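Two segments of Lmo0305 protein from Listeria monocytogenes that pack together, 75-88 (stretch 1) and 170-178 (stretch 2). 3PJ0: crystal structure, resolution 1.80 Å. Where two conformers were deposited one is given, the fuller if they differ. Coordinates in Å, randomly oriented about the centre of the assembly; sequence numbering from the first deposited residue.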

# COMPACT_ATOMS: atom_id res chain seq x y z
N ALA A 75 2.74 -0.87 9.41
CA ALA A 75 1.95 -0.85 10.65
C ALA A 75 2.76 -0.95 11.93
O ALA A 75 2.48 -0.23 12.90
CB ALA A 75 0.88 -1.92 10.61
N GLN A 76 3.79 -1.81 11.93
CA GLN A 76 4.59 -2.06 13.15
C GLN A 76 5.60 -0.96 13.46
O GLN A 76 5.77 -0.62 14.62
CB GLN A 76 5.22 -3.44 13.12
CG GLN A 76 4.19 -4.53 13.14
CD GLN A 76 4.77 -5.83 13.65
OE1 GLN A 76 4.39 -6.31 14.73
NE2 GLN A 76 5.73 -6.38 12.92
N GLN A 77 6.26 -0.41 12.43
CA GLN A 77 7.14 0.76 12.65
C GLN A 77 6.32 1.90 13.31
O GLN A 77 6.79 2.60 14.22
CB GLN A 77 7.66 1.27 11.32
CG GLN A 77 8.67 0.41 10.66
CD GLN A 77 9.07 1.05 9.35
OE1 GLN A 77 9.12 2.29 9.27
NE2 GLN A 77 9.38 0.22 8.33
N ILE A 78 5.10 2.09 12.80
CA ILE A 78 4.17 3.09 13.34
C ILE A 78 3.77 2.79 14.79
O ILE A 78 3.79 3.70 15.64
CB ILE A 78 2.91 3.23 12.44
CG1 ILE A 78 3.31 3.88 11.12
CG2 ILE A 78 1.76 4.05 13.13
CD1 ILE A 78 2.20 3.82 10.02
N ALA A 79 3.48 1.52 15.11
CA ALA A 79 3.09 1.16 16.47
C ALA A 79 4.21 1.54 17.44
O ALA A 79 3.95 2.17 18.48
CB ALA A 79 2.74 -0.38 16.57
N LEU A 80 5.44 1.16 17.12
CA LEU A 80 6.60 1.41 17.99
C LEU A 80 6.87 2.92 18.15
O LEU A 80 7.21 3.37 19.27
CB LEU A 80 7.85 0.65 17.50
CG LEU A 80 7.70 -0.90 17.43
CD1 LEU A 80 8.95 -1.59 16.98
CD2 LEU A 80 7.19 -1.47 18.80
N ARG A 81 6.70 3.69 17.08
CA ARG A 81 6.82 5.17 17.19
C ARG A 81 5.78 5.79 18.14
O ARG A 81 6.10 6.67 18.94
CB ARG A 81 6.77 5.84 15.80
CG ARG A 81 6.83 7.40 15.85
CD ARG A 81 8.07 7.94 16.53
NE ARG A 81 7.97 9.40 16.62
CZ ARG A 81 8.36 10.25 15.67
NH1 ARG A 81 8.96 9.82 14.56
NH2 ARG A 81 8.15 11.55 15.85
N ILE A 82 4.53 5.35 18.04
CA ILE A 82 3.51 5.87 18.91
C ILE A 82 3.89 5.59 20.38
O ILE A 82 3.83 6.51 21.21
CB ILE A 82 2.14 5.26 18.58
CG1 ILE A 82 1.71 5.70 17.19
CG2 ILE A 82 1.05 5.65 19.63
CD1 ILE A 82 0.50 4.92 16.60
N TRP A 83 4.30 4.36 20.70
CA TRP A 83 4.69 4.06 22.09
C TRP A 83 5.96 4.82 22.49
O TRP A 83 6.05 5.24 23.62
CB TRP A 83 4.82 2.56 22.34
CG TRP A 83 3.55 1.78 22.17
CD1 TRP A 83 3.37 0.69 21.40
CD2 TRP A 83 2.27 2.08 22.73
NE1 TRP A 83 2.08 0.26 21.45
CE2 TRP A 83 1.37 1.11 22.26
CE3 TRP A 83 1.79 3.08 23.60
CZ2 TRP A 83 0.02 1.09 22.62
CZ3 TRP A 83 0.43 3.07 23.95
CH2 TRP A 83 -0.43 2.08 23.47
N ALA A 84 6.90 5.03 21.57
CA ALA A 84 8.11 5.82 21.88
C ALA A 84 7.74 7.26 22.26
O ALA A 84 8.29 7.84 23.23
CB ALA A 84 9.09 5.79 20.70
N ASP A 85 6.80 7.83 21.51
CA ASP A 85 6.30 9.17 21.81
C ASP A 85 5.59 9.25 23.16
O ASP A 85 5.79 10.21 23.88
CB ASP A 85 5.37 9.67 20.72
CG ASP A 85 6.12 10.10 19.45
OD1 ASP A 85 7.37 10.23 19.45
OD2 ASP A 85 5.41 10.33 18.45
N ARG A 86 4.75 8.27 23.48
CA ARG A 86 4.04 8.23 24.78
C ARG A 86 5.01 8.15 25.97
O ARG A 86 4.78 8.78 27.02
CB ARG A 86 3.10 7.01 24.89
CG ARG A 86 1.95 6.95 23.93
CD ARG A 86 0.93 8.08 24.11
NE ARG A 86 -0.14 7.84 23.15
CZ ARG A 86 -1.18 7.03 23.37
NH1 ARG A 86 -1.34 6.40 24.53
NH2 ARG A 86 -2.07 6.85 22.40
N LYS A 87 6.10 7.40 25.80
CA LYS A 87 7.09 7.17 26.85
C LYS A 87 8.32 8.08 26.74
O LYS A 87 9.20 8.00 27.58
CB LYS A 87 7.61 5.73 26.75
CG LYS A 87 6.57 4.63 26.79
CD LYS A 87 5.92 4.50 28.14
CE LYS A 87 4.85 3.42 28.11
NZ LYS A 87 4.14 3.36 29.41
N GLU A 88 8.36 8.93 25.70
CA GLU A 88 9.51 9.79 25.40
C GLU A 88 10.81 8.97 25.50
O GLU A 88 11.74 9.29 26.23
CB GLU A 88 9.55 11.06 26.28
CG GLU A 88 8.51 12.14 25.89
CD GLU A 88 8.70 13.48 26.62
OE1 GLU A 88 9.70 13.65 27.34
OE2 GLU A 88 7.85 14.38 26.46
N GLN A 170 6.81 -2.15 34.99
CA GLN A 170 7.89 -1.23 34.61
C GLN A 170 7.47 -0.10 33.66
O GLN A 170 8.31 0.74 33.24
CB GLN A 170 9.02 -2.02 33.95
CG GLN A 170 9.66 -3.11 34.83
CD GLN A 170 10.34 -2.56 36.07
OE1 GLN A 170 10.23 -3.15 37.15
NE2 GLN A 170 11.01 -1.43 35.93
N GLY A 171 6.20 -0.07 33.29
CA GLY A 171 5.71 0.95 32.35
C GLY A 171 6.25 0.78 30.93
O GLY A 171 6.45 1.77 30.22
N ILE A 172 6.50 -0.47 30.53
CA ILE A 172 6.97 -0.83 29.18
C ILE A 172 5.75 -1.30 28.36
O ILE A 172 5.06 -2.23 28.77
CB ILE A 172 8.03 -1.96 29.21
CG1 ILE A 172 9.28 -1.54 29.98
CG2 ILE A 172 8.42 -2.34 27.77
CD1 ILE A 172 10.19 -2.65 30.35
N SER A 173 5.50 -0.68 27.20
CA SER A 173 4.40 -1.09 26.33
C SER A 173 4.78 -2.43 25.69
O SER A 173 5.96 -2.66 25.43
CB SER A 173 4.13 -0.06 25.22
OG SER A 173 3.76 1.21 25.74
N LEU A 174 3.79 -3.30 25.48
CA LEU A 174 4.05 -4.63 24.92
C LEU A 174 3.26 -4.71 23.63
O LEU A 174 2.04 -4.48 23.64
CB LEU A 174 3.63 -5.74 25.90
CG LEU A 174 4.24 -7.15 25.66
CD1 LEU A 174 5.76 -7.17 25.85
CD2 LEU A 174 3.57 -8.22 26.57
N HIS A 175 3.97 -4.99 22.52
CA HIS A 175 3.41 -5.07 21.18
C HIS A 175 3.57 -6.47 20.60
O HIS A 175 4.67 -7.04 20.63
CB HIS A 175 4.11 -4.08 20.20
CG HIS A 175 3.64 -4.24 18.79
ND1 HIS A 175 2.44 -3.72 18.35
CD2 HIS A 175 4.18 -4.91 17.73
CE1 HIS A 175 2.27 -4.05 17.08
NE2 HIS A 175 3.30 -4.78 16.68
N LEU A 176 2.47 -7.00 20.04
CA LEU A 176 2.46 -8.32 19.43
C LEU A 176 2.62 -8.30 17.92
O LEU A 176 1.79 -7.72 17.23
CB LEU A 176 1.15 -9.07 19.77
CG LEU A 176 0.88 -10.43 19.09
CD1 LEU A 176 2.03 -11.40 19.38
CD2 LEU A 176 -0.46 -11.04 19.53
N ASP A 177 3.72 -8.87 17.43
CA ASP A 177 3.89 -9.15 16.03
C ASP A 177 3.14 -10.47 15.87
O ASP A 177 3.65 -11.56 16.15
CB ASP A 177 5.38 -9.26 15.57
CG ASP A 177 5.50 -9.55 14.08
OD1 ASP A 177 4.53 -10.11 13.51
OD2 ASP A 177 6.53 -9.18 13.47
N GLY A 178 1.89 -10.35 15.47
CA GLY A 178 0.99 -11.45 15.29
C GLY A 178 0.77 -11.80 13.84
O GLY A 178 -0.34 -12.20 13.45

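The helix of stretch 1 runs almost antiparallel to the strand of stretch 2, at 175° with the axes 9.8 Å apart at closest approach. The strand offers alternate residues: Ser173 and His175 point their CA-to-CB bonds toward the helix, while Leu174 and Leu176 point away. The helix answers with Gln76, Ala79, Trp83 and Lys87, three or four residues apart, and with Leu80 beside Ala79.

Gln76 opens the contact as a two-headed polar clip. Its amide uses both ends: His175 NE2 donates to Gln76 OE1 at 2.7 Å, near the plane of the imidazole, and Gln76 NE2 donates to Asp177 OD2 at 3.0 Å. One extended side chain thus ties down two strand residues in a buried setting, where unpaired polar groups would be costly. His175 ND1 is bonded elsewhere in the structure, so both ring nitrogens are satisfied.

One turn on, Ala79 points its CA-to-CB bond toward the strand. Its CB lies 3.7 Å from His175 CE1, and its CA is 7.8 Å from the CA of His175. Leu80 starts sideways, but its end comes nearer, bringing CD2 to 4.3 Å from His175 CB. Apolar contacts therefore supplement the hydrogen bond that holds the histidine.

Arg81 faces out of reach of the strand and forms a salt bridge within the helix, its NE 3.0 Å from Asp85 OD1.

Trp83 meets the small Ser173 at the tightest CA pairing of the register, Trp83 CA to Ser173 CA being 6.7 Å. Ser173 CB sits over one face of the indole, 3.8 Å from the centroid of the five-membered ring and 19° off its normal, a CH-pi contact.

Lys87 finishes at the exposed end. Its long chain passes Ser173, with CE 3.4 Å from Ser173 OG, and NZ donates to Gly171 O at 2.9 Å. Gly171 has positive phi in a Schellman motif, a conformation that favours glycine.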